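Local coordinates for DNA replication and repair protein RecF (Caldanaerobacter subterraneus subsp. tengcongensis, PDB 5Z69), which binds ATP and probably single-stranded DNA, and acts as a recombination mediator in the RecFOR pathway of DNA repair, at residues D158-R169 with F189-I200. Numbering follows the deposited sequence.
Sequences DLLQYNKTLSNR and FDEKLAEYGARI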
loop_
_atom_site.group_PDB
_atom_site.type_symbol
_atom_site.label_atom_id
_atom_site.label_comp_id
_atom_site.label_asym_id
_atom_site.label_seq_id
_atom_site.Cartn_x
_atom_site.Cartn_y
_atom_site.Cartn_z
ATOM N N ASP A 158 -15.727 -19.269 0.869
ATOM C CA ASP A 158 -14.551 -18.979 0.065
ATOM C C ASP A 158 -13.301 -18.802 0.918
ATOM O O ASP A 158 -12.253 -19.355 0.603
ATOM C CB ASP A 158 -14.794 -17.724 -0.779
ATOM C CG ASP A 158 -15.758 -17.981 -1.935
ATOM O OD1 ASP A 158 -15.946 -19.164 -2.281
ATOM O OD2 ASP A 158 -16.312 -17.010 -2.498
ATOM N N LEU A 159 -13.430 -18.044 2.002
ATOM C CA LEU A 159 -12.303 -17.750 2.885
ATOM C C LEU A 159 -11.774 -19.032 3.504
ATOM O O LEU A 159 -10.558 -19.252 3.568
ATOM C CB LEU A 159 -12.716 -16.740 3.968
ATOM C CG LEU A 159 -11.680 -16.347 5.018
ATOM C CD1 LEU A 159 -10.418 -15.830 4.337
ATOM C CD2 LEU A 159 -12.253 -15.282 5.947
ATOM N N LEU A 160 -12.698 -19.892 3.934
ATOM C CA LEU A 160 -12.350 -21.182 4.515
ATOM C C LEU A 160 -11.619 -22.070 3.511
ATOM O O LEU A 160 -10.599 -22.683 3.828
ATOM C CB LEU A 160 -13.609 -21.911 5.017
ATOM C CG LEU A 160 -14.108 -21.640 6.438
ATOM C CD1 LEU A 160 -15.380 -22.443 6.694
ATOM C CD2 LEU A 160 -13.052 -22.006 7.464
ATOM N N GLN A 161 -12.157 -22.166 2.305
ATOM C CA GLN A 161 -11.504 -22.978 1.285
ATOM C C GLN A 161 -10.162 -22.340 0.860
ATOM O O GLN A 161 -9.172 -23.038 0.628
ATOM C CB GLN A 161 -12.428 -23.157 0.083
ATOM C CG GLN A 161 -11.881 -24.112 -0.978
ATOM C CD GLN A 161 -11.442 -25.455 -0.403
ATOM O OE1 GLN A 161 -10.304 -25.892 -0.618
ATOM N NE2 GLN A 161 -12.345 -26.122 0.320
ATOM N N TYR A 162 -10.119 -21.017 0.770
ATOM C CA TYR A 162 -8.861 -20.343 0.446
ATOM C C TYR A 162 -7.787 -20.706 1.471
ATOM O O TYR A 162 -6.678 -21.085 1.098
ATOM C CB TYR A 162 -9.044 -18.824 0.386
ATOM C CG TYR A 162 -7.757 -18.054 0.163
ATOM C CD1 TYR A 162 -7.259 -17.845 -1.115
ATOM C CD2 TYR A 162 -7.056 -17.527 1.235
ATOM C CE1 TYR A 162 -6.056 -17.134 -1.323
ATOM C CE2 TYR A 162 -5.873 -16.822 1.054
ATOM C CZ TYR A 162 -5.367 -16.628 -0.225
ATOM O OH TYR A 162 -4.179 -15.917 -0.384
ATOM N N ASN A 163 -8.122 -20.618 2.759
ATOM C CA ASN A 163 -7.123 -20.870 3.798
ATOM C C ASN A 163 -6.658 -22.310 3.765
ATOM O O ASN A 163 -5.500 -22.605 4.094
ATOM C CB ASN A 163 -7.657 -20.545 5.189
ATOM C CG ASN A 163 -7.875 -19.072 5.409
ATOM O OD1 ASN A 163 -7.418 -18.234 4.635
ATOM N ND2 ASN A 163 -8.578 -18.744 6.486
ATOM N N LYS A 164 -7.567 -23.202 3.373
ATOM C CA LYS A 164 -7.267 -24.635 3.272
ATOM C C LYS A 164 -6.274 -24.891 2.146
ATOM O O LYS A 164 -5.273 -25.583 2.322
ATOM C CB LYS A 164 -8.552 -25.434 3.036
ATOM C CG LYS A 164 -8.386 -26.944 3.080
ATOM C CD LYS A 164 -9.754 -27.622 3.253
ATOM N N THR A 165 -6.556 -24.315 0.985
ATOM C CA THR A 165 -5.665 -24.419 -0.169
ATOM C C THR A 165 -4.315 -23.742 0.090
ATOM O O THR A 165 -3.264 -24.239 -0.306
ATOM C CB THR A 165 -6.318 -23.799 -1.408
ATOM O OG1 THR A 165 -7.543 -24.488 -1.677
ATOM C CG2 THR A 165 -5.417 -23.912 -2.612
ATOM N N LEU A 166 -4.350 -22.602 0.757
ATOM C CA LEU A 166 -3.125 -21.922 1.133
ATOM C C LEU A 166 -2.262 -22.824 2.020
ATOM O O LEU A 166 -1.050 -22.966 1.803
ATOM C CB LEU A 166 -3.447 -20.622 1.852
ATOM C CG LEU A 166 -2.235 -19.855 2.364
ATOM C CD1 LEU A 166 -1.369 -19.430 1.181
ATOM C CD2 LEU A 166 -2.661 -18.633 3.176
ATOM N N SER A 167 -2.895 -23.438 3.020
ATOM C CA SER A 167 -2.177 -24.324 3.934
ATOM C C SER A 167 -1.548 -25.491 3.179
ATOM O O SER A 167 -0.394 -25.858 3.439
ATOM C CB SER A 167 -3.102 -24.855 5.030
ATOM O OG SER A 167 -2.393 -25.744 5.879
ATOM N N ASN A 168 -2.310 -26.070 2.248
ATOM C CA ASN A 168 -1.789 -27.137 1.400
ATOM C C ASN A 168 -0.602 -26.659 0.569
ATOM O O ASN A 168 0.392 -27.368 0.427
ATOM C CB ASN A 168 -2.873 -27.680 0.475
ATOM C CG ASN A 168 -3.958 -28.451 1.232
ATOM O OD1 ASN A 168 -3.745 -28.891 2.364
ATOM N ND2 ASN A 168 -5.119 -28.605 0.609
ATOM N N ARG A 169 -0.713 -25.460 0.009
ATOM C CA ARG A 169 0.367 -24.951 -0.810
ATOM C C ARG A 169 1.620 -24.781 0.044
ATOM O O ARG A 169 2.714 -25.167 -0.363
ATOM C CB ARG A 169 -0.005 -23.627 -1.482
ATOM C CG ARG A 169 1.054 -23.171 -2.508
ATOM C CD ARG A 169 0.853 -21.743 -2.943
ATOM N NE ARG A 169 1.656 -21.370 -4.108
ATOM C CZ ARG A 169 2.801 -20.693 -4.050
ATOM N NH1 ARG A 169 3.305 -20.311 -2.880
ATOM N NH2 ARG A 169 3.441 -20.399 -5.167
ATOM N N PHE A 189 -2.450 -25.837 -7.465
ATOM C CA PHE A 189 -2.788 -25.050 -6.285
ATOM C C PHE A 189 -2.822 -23.565 -6.576
ATOM O O PHE A 189 -3.675 -22.852 -6.040
ATOM C CB PHE A 189 -1.801 -25.345 -5.156
ATOM C CG PHE A 189 -1.981 -26.708 -4.572
ATOM C CD1 PHE A 189 -3.002 -26.957 -3.657
ATOM C CD2 PHE A 189 -1.180 -27.756 -4.972
ATOM C CE1 PHE A 189 -3.192 -28.218 -3.131
ATOM C CE2 PHE A 189 -1.369 -29.023 -4.451
ATOM C CZ PHE A 189 -2.374 -29.251 -3.529
ATOM N N ASP A 190 -1.903 -23.107 -7.430
ATOM C CA ASP A 190 -1.834 -21.711 -7.818
ATOM C C ASP A 190 -3.130 -21.276 -8.477
ATOM O O ASP A 190 -3.684 -20.211 -8.158
ATOM C CB ASP A 190 -0.663 -21.469 -8.785
ATOM C CG ASP A 190 0.685 -21.351 -8.077
ATOM O OD1 ASP A 190 1.699 -21.169 -8.783
ATOM O OD2 ASP A 190 0.737 -21.431 -6.828
ATOM N N GLU A 191 -3.597 -22.099 -9.414
ATOM C CA GLU A 191 -4.826 -21.827 -10.143
ATOM C C GLU A 191 -5.985 -21.678 -9.168
ATOM O O GLU A 191 -6.799 -20.766 -9.292
ATOM C CB GLU A 191 -5.115 -22.947 -11.146
ATOM C CG GLU A 191 -3.976 -23.198 -12.134
ATOM C CD GLU A 191 -4.262 -24.334 -13.112
ATOM O OE1 GLU A 191 -4.104 -24.118 -14.335
ATOM O OE2 GLU A 191 -4.633 -25.441 -12.661
ATOM N N LYS A 192 -6.029 -22.566 -8.182
ATOM C CA LYS A 192 -7.133 -22.591 -7.223
ATOM C C LYS A 192 -7.090 -21.352 -6.333
ATOM O O LYS A 192 -8.121 -20.715 -6.094
ATOM C CB LYS A 192 -7.091 -23.865 -6.368
ATOM C CG LYS A 192 -8.373 -24.061 -5.532
ATOM C CD LYS A 192 -8.383 -25.373 -4.788
ATOM C CE LYS A 192 -9.646 -25.497 -3.928
ATOM N NZ LYS A 192 -9.830 -26.876 -3.433
ATOM N N LEU A 193 -5.896 -20.998 -5.863
ATOM C CA LEU A 193 -5.737 -19.814 -5.015
ATOM C C LEU A 193 -6.145 -18.539 -5.731
ATOM O O LEU A 193 -6.634 -17.601 -5.101
ATOM C CB LEU A 193 -4.288 -19.671 -4.533
ATOM C CG LEU A 193 -3.829 -20.621 -3.427
ATOM C CD1 LEU A 193 -2.341 -20.427 -3.161
ATOM C CD2 LEU A 193 -4.642 -20.445 -2.137
ATOM N N ALA A 194 -5.923 -18.495 -7.042
ATOM C CA ALA A 194 -6.218 -17.297 -7.815
ATOM C C ALA A 194 -7.727 -17.170 -8.013
ATOM O O ALA A 194 -8.303 -16.081 -7.921
ATOM C CB ALA A 194 -5.481 -17.331 -9.172
ATOM N N GLU A 195 -8.372 -18.298 -8.273
ATOM C CA GLU A 195 -9.819 -18.300 -8.399
ATOM C C GLU A 195 -10.490 -17.866 -7.103
ATOM O O GLU A 195 -11.356 -16.992 -7.111
ATOM C CB GLU A 195 -10.320 -19.674 -8.810
ATOM C CG GLU A 195 -11.835 -19.788 -8.789
ATOM C CD GLU A 195 -12.285 -21.217 -8.952
ATOM O OE1 GLU A 195 -12.305 -21.701 -10.102
ATOM O OE2 GLU A 195 -12.602 -21.862 -7.930
ATOM N N TYR A 196 -10.095 -18.470 -5.987
ATOM C CA TYR A 196 -10.726 -18.132 -4.714
ATOM C C TYR A 196 -10.284 -16.758 -4.245
ATOM O O TYR A 196 -11.086 -15.996 -3.708
ATOM C CB TYR A 196 -10.421 -19.193 -3.658
ATOM C CG TYR A 196 -11.347 -20.387 -3.763
ATOM C CD1 TYR A 196 -12.421 -20.533 -2.902
ATOM C CD2 TYR A 196 -11.162 -21.348 -4.750
ATOM C CE1 TYR A 196 -13.273 -21.618 -3.003
ATOM C CE2 TYR A 196 -11.996 -22.428 -4.861
ATOM C CZ TYR A 196 -13.053 -22.562 -3.983
ATOM O OH TYR A 196 -13.890 -23.644 -4.104
ATOM N N GLY A 197 -9.017 -16.426 -4.478
ATOM C CA GLY A 197 -8.516 -15.100 -4.153
ATOM C C GLY A 197 -9.263 -13.990 -4.874
ATOM O O GLY A 197 -9.541 -12.930 -4.307
ATOM N N ALA A 198 -9.602 -14.229 -6.132
ATOM C CA ALA A 198 -10.321 -13.226 -6.908
ATOM C C ALA A 198 -11.741 -13.013 -6.356
ATOM O O ALA A 198 -12.215 -11.876 -6.213
ATOM C CB ALA A 198 -10.369 -13.629 -8.406
ATOM N N ARG A 199 -12.437 -14.096 -6.055
ATOM C CA ARG A 199 -13.768 -13.947 -5.453
ATOM C C ARG A 199 -13.721 -13.153 -4.147
ATOM O O ARG A 199 -14.568 -12.303 -3.887
ATOM C CB ARG A 199 -14.390 -15.305 -5.224
ATOM C CG ARG A 199 -14.848 -15.941 -6.500
ATOM C CD ARG A 199 -15.991 -16.879 -6.224
ATOM N NE ARG A 199 -15.534 -18.071 -5.531
ATOM C CZ ARG A 199 -15.112 -19.161 -6.155
ATOM N NH1 ARG A 199 -15.090 -19.186 -7.480
ATOM N NH2 ARG A 199 -14.716 -20.222 -5.461
ATOM N N ILE A 200 -12.694 -13.405 -3.350
ATOM C CA ILE A 200 -12.535 -12.746 -2.062
ATOM C C ILE A 200 -12.230 -11.252 -2.239
ATOM O O ILE A 200 -12.815 -10.402 -1.560
ATOM C CB ILE A 200 -11.429 -13.459 -1.259
ATOM C CG1 ILE A 200 -12.009 -14.725 -0.594
ATOM C CG2 ILE A 200 -10.798 -12.541 -0.212
ATOM C CD1 ILE A 200 -10.951 -15.775 -0.285
HETATM O O HOH W 1 -16.174 -14.466 -1.824
HETATM O O HOH W 2 -6.977 -27.608 -2.146
#
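Antiparallel packing of helices 153-177 and 186-222, well away from the nucleotide, sets Leu193 as a knob into a hole formed by Tyr162, Thr165, Leu166 and Arg169. The axes of 158-169 and 189-200 run at 150° to each other and approach to 9.5 Å. The CD2 branch of Leu193 lies 3.6 Å from Thr165 CG2, while CD1 rests against Arg169 CD. Beside it the Tyr162 ring, swung out with CG anti to the backbone N (chi1 175°), passes close to Gly197, and Ile200 CD1 meets Tyr162 CB at 3.7 Å; the Tyr162 hydroxyl is hydrogen-bonded to His272. The two helices, neighbours in sequence, pair as a helical hairpin, and helix 186-222 also packs against helix 243-256.

Charges pin both ends of the interface. Arg169 NE donates to Asp190 OD2 at 2.9 Å, with guanidinium and carboxylate nearly coplanar, and Arg169 NH1 has a second acid in Asp261. At the far end Arg199 NE makes longer, weak bonds to both oxygens of Asp158, while its NH2 sits over one face of the Tyr196 ring. Gln161 CG lies 3.5 Å from CE1 of that same ring. The extended Lys192 chain passes Thr165 OG1, and its NZ donates to Gln161 OE1 at 3.0 Å from above the carbonyl plane. A water accepts a further hydrogen bond from Lys192 NZ and is also hydrogen-bonded to Thr165 OG1. A methionine in place of Lys192 would probably leave Gln161 OE1 without this donor and deprive the water of its ammonium partner.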